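Local coordinates for putative isomerase YbhH (PDB 6OTV), which probably acts as an isomerase of the PrpF family, relatives of diaminopimelate epimerase, on a substrate that is not established, at residues F175-Q180 / V189-M194; D182-V187 / L232-A237. All coordinates share one frame; numbering follows the deposited sequence.

Interaction 1 (F175-Q180 / V189-M194). With EDO (1,2-ethanediol), chain M.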
ATOM      1  N   PHE A 175      11.597  13.176  11.569  1.00 56.02           N
ATOM      2  CA  PHE A 175      12.693  13.984  12.094  1.00 53.87           C
ATOM      3  C   PHE A 175      13.775  13.042  12.606  1.00 60.63           C
ATOM      4  O   PHE A 175      13.729  12.605  13.765  1.00 58.18           O
ATOM      5  CB  PHE A 175      12.203  14.916  13.204  1.00 49.10           C
ATOM      6  CG  PHE A 175      11.116  15.851  12.760  1.00 51.62           C
ATOM      7  CD1 PHE A 175      11.422  17.017  12.073  1.00 48.31           C
ATOM      8  CD2 PHE A 175       9.784  15.559  13.013  1.00 47.38           C
ATOM      9  CE1 PHE A 175      10.422  17.875  11.651  1.00 40.61           C
ATOM     10  CE2 PHE A 175       8.777  16.416  12.596  1.00 50.55           C
ATOM     11  CZ  PHE A 175       9.098  17.576  11.913  1.00 39.17           C
ATOM     12  N   PRO A 176      14.763  12.690  11.777  1.00 63.70           N
ATOM     13  CA  PRO A 176      15.775  11.712  12.211  1.00 68.15           C
ATOM     14  C   PRO A 176      16.575  12.153  13.422  1.00 71.61           C
ATOM     15  O   PRO A 176      17.012  11.301  14.205  1.00 71.53           O
ATOM     16  CB  PRO A 176      16.669  11.566  10.972  1.00 71.32           C
ATOM     17  CG  PRO A 176      15.818  12.008   9.827  1.00 69.23           C
ATOM     18  CD  PRO A 176      14.940  13.090  10.371  1.00 63.97           C
ATOM     19  N   THR A 177      16.788  13.456  13.601  1.00 66.78           N
ATOM     20  CA  THR A 177      17.504  13.960  14.766  1.00 62.32           C
ATOM     21  C   THR A 177      16.634  14.025  16.014  1.00 67.05           C
ATOM     22  O   THR A 177      17.119  14.467  17.060  1.00 71.47           O
ATOM     23  CB  THR A 177      18.070  15.354  14.480  1.00 56.55           C
ATOM     24  OG1 THR A 177      16.995  16.298  14.392  1.00 49.80           O
ATOM     25  CG2 THR A 177      18.848  15.359  13.173  1.00 55.37           C
ATOM     26  N   ASP A 178      15.369  13.608  15.923  1.00 67.85           N
ATOM     27  CA  ASP A 178      14.401  13.680  17.016  1.00 69.75           C
ATOM     28  C   ASP A 178      14.155  15.112  17.481  1.00 63.26           C
ATOM     29  O   ASP A 178      13.663  15.333  18.592  1.00 66.24           O
ATOM     30  CB  ASP A 178      14.824  12.802  18.201  1.00 81.46           C
ATOM     31  CG  ASP A 178      15.010  11.349  17.811  1.00 89.61           C
ATOM     32  OD1 ASP A 178      16.112  10.994  17.344  1.00 94.97           O
ATOM     33  OD2 ASP A 178      14.053  10.564  17.967  1.00 93.22           O
ATOM     34  N   ASN A 179      14.489  16.092  16.642  1.00 54.30           N
ATOM     35  CA  ASN A 179      14.239  17.499  16.925  1.00 59.27           C
ATOM     36  C   ASN A 179      13.626  18.157  15.699  1.00 59.59           C
ATOM     37  O   ASN A 179      14.084  17.941  14.573  1.00 67.59           O
ATOM     38  CB  ASN A 179      15.526  18.237  17.312  1.00 63.71           C
ATOM     39  CG  ASN A 179      16.121  17.736  18.611  1.00 65.84           C
ATOM     40  OD1 ASN A 179      15.401  17.387  19.546  1.00 72.61           O
ATOM     41  ND2 ASN A 179      17.446  17.698  18.675  1.00 60.62           N
ATOM     42  N   GLN A 180      12.585  18.961  15.926  1.00 53.23           N
ATOM     43  CA  GLN A 180      12.007  19.731  14.832  1.00 55.61           C
ATOM     44  C   GLN A 180      12.959  20.819  14.352  1.00 58.26           C
ATOM     45  O   GLN A 180      12.940  21.180  13.170  1.00 57.39           O
ATOM     46  CB  GLN A 180      10.672  20.343  15.259  1.00 56.69           C
ATOM     47  CG  GLN A 180       9.504  19.366  15.282  1.00 63.99           C
ATOM     48  CD  GLN A 180       9.626  18.330  16.382  1.00 71.97           C
ATOM     49  OE1 GLN A 180      10.353  18.523  17.358  1.00 69.80           O
ATOM     50  NE2 GLN A 180       8.914  17.217  16.228  1.00 75.90           N
ATOM     51  N   VAL A 189      18.172  25.298  11.791  1.00 54.95           N
ATOM     52  CA  VAL A 189      17.745  24.536  10.626  1.00 54.22           C
ATOM     53  C   VAL A 189      16.732  23.486  11.068  1.00 55.60           C
ATOM     54  O   VAL A 189      16.484  23.284  12.256  1.00 59.99           O
ATOM     55  CB  VAL A 189      18.927  23.866   9.892  1.00 58.74           C
ATOM     56  CG1 VAL A 189      19.987  24.897   9.520  1.00 57.58           C
ATOM     57  CG2 VAL A 189      19.517  22.746  10.740  1.00 56.50           C
ATOM     58  N   THR A 190      16.143  22.813  10.080  1.00 49.85           N
ATOM     59  CA  THR A 190      15.215  21.716  10.322  1.00 49.75           C
ATOM     60  C   THR A 190      15.615  20.521   9.470  1.00 48.11           C
ATOM     61  O   THR A 190      15.763  20.644   8.249  1.00 43.43           O
ATOM     62  CB  THR A 190      13.768  22.119  10.016  1.00 44.57           C
ATOM     63  OG1 THR A 190      13.267  22.944  11.076  1.00 50.56           O
ATOM     64  CG2 THR A 190      12.885  20.886   9.881  1.00 43.14           C
ATOM     65  N   CYS A 191      15.796  19.374  10.117  1.00 50.68           N
ATOM     66  CA  CYS A 191      16.110  18.126   9.437  1.00 52.19           C
ATOM     67  C   CYS A 191      14.841  17.289   9.352  1.00 49.32           C
ATOM     68  O   CYS A 191      14.284  16.894  10.382  1.00 55.58           O
ATOM     69  CB  CYS A 191      17.216  17.371  10.170  1.00 55.88           C
ATOM     70  SG  CYS A 191      18.770  18.287  10.280  1.00 57.90           S
ATOM     71  N   ILE A 192      14.381  17.030   8.130  1.00 45.22           N
ATOM     72  CA  ILE A 192      13.140  16.304   7.909  1.00 48.47           C
ATOM     73  C   ILE A 192      13.339  15.328   6.756  1.00 51.89           C
ATOM     74  O   ILE A 192      14.077  15.599   5.802  1.00 44.87           O
ATOM     75  CB  ILE A 192      11.959  17.268   7.644  1.00 44.66           C
ATOM     76  CG1 ILE A 192      10.630  16.511   7.604  1.00 50.97           C
ATOM     77  CG2 ILE A 192      12.175  18.044   6.357  1.00 43.29           C
ATOM     78  CD1 ILE A 192       9.422  17.418   7.493  1.00 46.74           C
ATOM     79  N   ASP A 193      12.692  14.171   6.867  1.00 57.44           N
ATOM     80  CA  ASP A 193      12.764  13.096   5.880  1.00 53.46           C
ATOM     81  C   ASP A 193      11.341  12.826   5.399  1.00 52.25           C
ATOM     82  O   ASP A 193      10.637  11.978   5.956  1.00 52.14           O
ATOM     83  CB  ASP A 193      13.412  11.848   6.487  1.00 57.95           C
ATOM     84  CG  ASP A 193      13.712  10.775   5.454  1.00 58.05           C
ATOM     85  OD1 ASP A 193      13.533  11.026   4.244  1.00 60.13           O
ATOM     86  OD2 ASP A 193      14.133   9.673   5.860  1.00 55.65           O
ATOM     87  N   MET A 194      10.914  13.565   4.374  1.00 47.95           N
ATOM     88  CA  MET A 194       9.595  13.405   3.756  1.00 40.81           C
ATOM     89  C   MET A 194       9.805  13.331   2.248  1.00 43.64           C
ATOM     90  O   MET A 194      10.075  14.353   1.608  1.00 42.87           O
ATOM     91  CB  MET A 194       8.658  14.550   4.129  1.00 41.86           C
ATOM     92  CG  MET A 194       7.814  14.294   5.369  1.00 53.00           C
ATOM     93  SD  MET A 194       6.573  13.003   5.127  1.00 58.26           S
ATOM     94  CE  MET A 194       5.540  13.744   3.868  1.00 64.20           C
TER
HETATM   95  C1  EDO M 411       9.032  11.269  14.366  1.00 66.09           C
HETATM   96  O1  EDO M 411      10.205  11.774  13.715  1.00 63.37           O
HETATM   97  C2  EDO M 411       8.045  10.749  13.327  1.00 65.38           C
HETATM   98  O2  EDO M 411       8.668   9.732  12.532  1.00 60.71           O
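T190 OG1 is held by two hydrogen bonds: it donates to Q180 O at 2.8 Å and accepts from the backbone N of V295. The donor lies in the plane of the Q180 carbonyl, with a C=O...OG1 angle of 156°. T190 carries OG1 anti to its own carbonyl carbon (chi1 -76°), and CG2 on the other branch still packs against Q180 O at 3.3 Å. At the next strand residue, C191, the F175 ring presents an edge to the backbone: F175 CD1 sits 3.3 Å from C191 O, near the ring plane, an approach by which an aromatic C-H can meet a carbonyl oxygen. T190 CG2 also lies at the edge, whereas I192 CG1 approaches the ring obliquely. One face is covered by Q180 CG, offset toward the rim, so the loop folds back over its own aromatic residue. F175 N donates to O1 of a 1,2-ethanediol, probably from the crystallisation liquor, at 2.9 Å and 168°; V174 N also binds this molecule. Beyond the ring, P176 CG is 4.1 Å from D193 CB, the two side chains crossing at about a right angle. The D193 carboxylate is engaged by T169, K170 and T171. T177 packs its methyl CG2 against C191 CB at 4.0 Å, while its hydroxyl bonds to D182. The loop is shaped by D178 N bonding to F175 O at 2.9 Å, which closes a type I beta turn from F175 to D178. In sum, a turn-containing loop runs alongside strand 187-193 in roughly the opposite direction, a strand already paired with 182-184 and 197-202, consistent with the diaminopimelate epimerase-like fold of this family, in which each half is a sheet curled around a central helix.

Interaction 2 (D182-V187 / L232-A237); sequences DYFDDV and LQAGKA
A beta hairpin with a two-residue type I' turn rests on the last turns of a helix here, with F184 as the residue that reaches Q233, A234 and A237. The hairpin joins strand 182-184 to strand 187-193, its turn running from F184 to V187; the evidence is the bond V187 N to F184 O at 3.1 Å, a weaker return bond from F184 N to V187 O, and positive phi at both D185 and D186. The helix is 221-237. The short axes of strand 182-184 and helix 232-237 approach to 9.4 Å and run at 139°, nearer antiparallel than perpendicular, and the gap is bridged by the F184 side chain. Its CB points toward the helix, and chi1 (-55°) sets CG anti to the carbonyl carbon, beside the backbone N. One face of the ring lies against helix backbone, under Q233 C and A234 CA, the latter 4.0 Å from F184 CZ. F184 CE2 is 4.2 Å from A234 CB, one of two alanines that the ring meets on the helix. The aliphatic part of Q233 slides past F184 in the opposite direction, with Q233 CG 3.6 Å from F184 CD1 and the chain extended beyond it. Its amide is not parallel to the ring: the two planes are 71° apart, so there is no stack. V189 and I230 also touch F184, adding aliphatic neighbours. At the outer end of the contact the D185 carboxylate leans toward the helix, where OD2 is hydrogen-bonded to OG of S229, a residue one helical turn before Q233. At the other end of the ring the helix is still regular, A237 N bonding to Q233 O, and A237 CB stands at the ring edge, near its plane, 3.8 Å from F184 CZ.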
ATOM      1  N   ASP A 182      17.168  21.966  14.661  1.00 60.64           N
ATOM      2  CA  ASP A 182      18.537  21.741  15.092  1.00 58.84           C
ATOM      3  C   ASP A 182      19.351  23.006  14.853  1.00 62.76           C
ATOM      4  O   ASP A 182      18.891  23.961  14.220  1.00 58.42           O
ATOM      5  CB  ASP A 182      19.157  20.548  14.355  1.00 63.20           C
ATOM      6  CG  ASP A 182      18.467  19.242  14.686  1.00 71.92           C
ATOM      7  OD1 ASP A 182      18.323  18.933  15.887  1.00 75.82           O
ATOM      8  OD2 ASP A 182      18.054  18.531  13.745  1.00 78.08           O
ATOM      9  N   TYR A 183      20.572  23.011  15.376  1.00 67.38           N
ATOM     10  CA  TYR A 183      21.472  24.147  15.238  1.00 65.88           C
ATOM     11  C   TYR A 183      22.836  23.652  14.790  1.00 71.71           C
ATOM     12  O   TYR A 183      23.421  22.769  15.424  1.00 76.20           O
ATOM     13  CB  TYR A 183      21.588  24.930  16.550  1.00 64.31           C
ATOM     14  CG  TYR A 183      20.300  25.599  16.963  1.00 64.99           C
ATOM     15  CD1 TYR A 183      20.029  26.912  16.595  1.00 61.93           C
ATOM     16  CD2 TYR A 183      19.349  24.917  17.711  1.00 69.09           C
ATOM     17  CE1 TYR A 183      18.848  27.528  16.966  1.00 66.18           C
ATOM     18  CE2 TYR A 183      18.166  25.524  18.087  1.00 72.49           C
ATOM     19  CZ  TYR A 183      17.920  26.829  17.711  1.00 73.27           C
ATOM     20  OH  TYR A 183      16.743  27.437  18.084  1.00 79.96           O
ATOM     21  N   PHE A 184      23.327  24.212  13.689  1.00 70.62           N
ATOM     22  CA  PHE A 184      24.661  23.921  13.187  1.00 70.18           C
ATOM     23  C   PHE A 184      25.286  25.233  12.747  1.00 72.60           C
ATOM     24  O   PHE A 184      24.691  25.966  11.951  1.00 67.74           O
ATOM     25  CB  PHE A 184      24.619  22.925  12.023  1.00 66.32           C
ATOM     26  CG  PHE A 184      23.911  21.640  12.347  1.00 64.67           C
ATOM     27  CD1 PHE A 184      24.560  20.629  13.035  1.00 70.95           C
ATOM     28  CD2 PHE A 184      22.599  21.442  11.959  1.00 58.76           C
ATOM     29  CE1 PHE A 184      23.910  19.446  13.331  1.00 72.39           C
ATOM     30  CE2 PHE A 184      21.945  20.263  12.249  1.00 60.14           C
ATOM     31  CZ  PHE A 184      22.600  19.263  12.937  1.00 67.38           C
ATOM     32  N   ASP A 185      26.473  25.532  13.280  1.00 71.86           N
ATOM     33  CA  ASP A 185      27.168  26.788  12.993  1.00 68.09           C
ATOM     34  C   ASP A 185      26.297  27.990  13.352  1.00 65.71           C
ATOM     35  O   ASP A 185      26.259  28.989  12.632  1.00 65.01           O
ATOM     36  CB  ASP A 185      27.614  26.852  11.530  1.00 67.12           C
ATOM     37  CG  ASP A 185      28.374  25.613  11.098  1.00 72.45           C
ATOM     38  OD1 ASP A 185      28.609  24.730  11.950  1.00 77.22           O
ATOM     39  OD2 ASP A 185      28.731  25.518   9.904  1.00 74.32           O
ATOM     40  N   ASP A 186      25.574  27.876  14.470  1.00 70.11           N
ATOM     41  CA  ASP A 186      24.711  28.941  14.989  1.00 74.95           C
ATOM     42  C   ASP A 186      23.619  29.333  13.997  1.00 71.73           C
ATOM     43  O   ASP A 186      23.165  30.480  13.979  1.00 73.38           O
ATOM     44  CB  ASP A 186      25.533  30.168  15.399  1.00 78.38           C
ATOM     45  CG  ASP A 186      26.606  29.831  16.414  1.00 92.28           C
ATOM     46  OD1 ASP A 186      26.335  29.006  17.312  1.00 95.28           O
ATOM     47  OD2 ASP A 186      27.723  30.383  16.311  1.00 98.88           O
ATOM     48  N   VAL A 187      23.182  28.387  13.173  1.00 74.73           N
ATOM     49  CA  VAL A 187      22.124  28.603  12.197  1.00 64.01           C
ATOM     50  C   VAL A 187      20.973  27.662  12.534  1.00 59.70           C
ATOM     51  O   VAL A 187      21.153  26.441  12.524  1.00 61.43           O
ATOM     52  CB  VAL A 187      22.605  28.369  10.754  1.00 60.28           C
ATOM     53  CG1 VAL A 187      21.461  28.580   9.771  1.00 58.31           C
ATOM     54  CG2 VAL A 187      23.779  29.279  10.427  1.00 51.08           C
ATOM     55  N   LEU A 232      27.084  18.345   5.800  1.00 73.99           N
ATOM     56  CA  LEU A 232      27.849  17.250   6.389  1.00 75.97           C
ATOM     57  C   LEU A 232      27.483  17.060   7.855  1.00 78.83           C
ATOM     58  O   LEU A 232      27.367  15.926   8.334  1.00 87.05           O
ATOM     59  CB  LEU A 232      29.349  17.515   6.242  1.00 74.46           C
ATOM     60  CG  LEU A 232      29.890  17.806   4.839  1.00 73.63           C
ATOM     61  CD1 LEU A 232      31.361  18.190   4.902  1.00 77.09           C
ATOM     62  CD2 LEU A 232      29.687  16.615   3.918  1.00 69.44           C
ATOM     63  N   GLN A 233      27.281  18.162   8.578  1.00 80.34           N
ATOM     64  CA  GLN A 233      26.904  18.073   9.983  1.00 78.61           C
ATOM     65  C   GLN A 233      25.483  17.541  10.142  1.00 80.56           C
ATOM     66  O   GLN A 233      25.204  16.769  11.066  1.00 85.72           O
ATOM     67  CB  GLN A 233      27.049  19.445  10.641  1.00 75.75           C
ATOM     68  CG  GLN A 233      27.738  19.430  11.997  1.00 80.13           C
ATOM     69  CD  GLN A 233      28.060  20.828  12.500  1.00 81.26           C
ATOM     70  OE1 GLN A 233      28.363  21.729  11.716  1.00 74.39           O
ATOM     71  NE2 GLN A 233      27.986  21.017  13.814  1.00 85.10           N
ATOM     72  N   ALA A 234      24.573  17.938   9.247  1.00 74.90           N
ATOM     73  CA  ALA A 234      23.187  17.491   9.353  1.00 67.05           C
ATOM     74  C   ALA A 234      23.047  16.020   8.981  1.00 68.51           C
ATOM     75  O   ALA A 234      22.248  15.295   9.586  1.00 64.05           O
ATOM     76  CB  ALA A 234      22.284  18.353   8.470  1.00 60.73           C
ATOM     77  N   GLY A 235      23.807  15.566   7.982  1.00 73.64           N
ATOM     78  CA  GLY A 235      23.746  14.166   7.598  1.00 81.45           C
ATOM     79  C   GLY A 235      24.193  13.234   8.708  1.00 83.54           C
ATOM     80  O   GLY A 235      23.554  12.212   8.969  1.00 84.80           O
ATOM     81  N   LYS A 236      25.295  13.577   9.381  1.00 83.47           N
ATOM     82  CA  LYS A 236      25.749  12.761  10.502  1.00 88.13           C
ATOM     83  C   LYS A 236      24.752  12.796  11.652  1.00 86.34           C
ATOM     84  O   LYS A 236      24.626  11.815  12.394  1.00 94.56           O
ATOM     85  CB  LYS A 236      27.126  13.230  10.975  1.00 84.21           C
ATOM     86  N   ALA A 237      24.028  13.906  11.807  1.00 76.32           N
ATOM     87  CA  ALA A 237      23.047  14.024  12.876  1.00 70.99           C
ATOM     88  C   ALA A 237      21.749  13.288  12.573  1.00 72.41           C
ATOM     89  O   ALA A 237      21.020  12.937  13.506  1.00 74.83           O
ATOM     90  CB  ALA A 237      22.747  15.499  13.152  1.00 58.40           C
TER

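Overall arrangement
From the N terminus the chain passes 175-180, then 182-187, returns along 189-194 and, much later, enters 232-237. Interaction 1 closes a short loop of eight intervening residues, interaction 2 a long one of 44, and because their segments alternate the two loops cross rather than nest. Their centres are about 11 Å apart and they touch directly. C191 SG packs 3.5 Å from D182 OD2, and D182 N is 2.8 Å from V189 O across the paired strands. T177 CG2 also packs on A237 O. Loop 175-180, the hairpin of strands 182-184 and 187-193, and the end of helix 221-237 are thereby tied together.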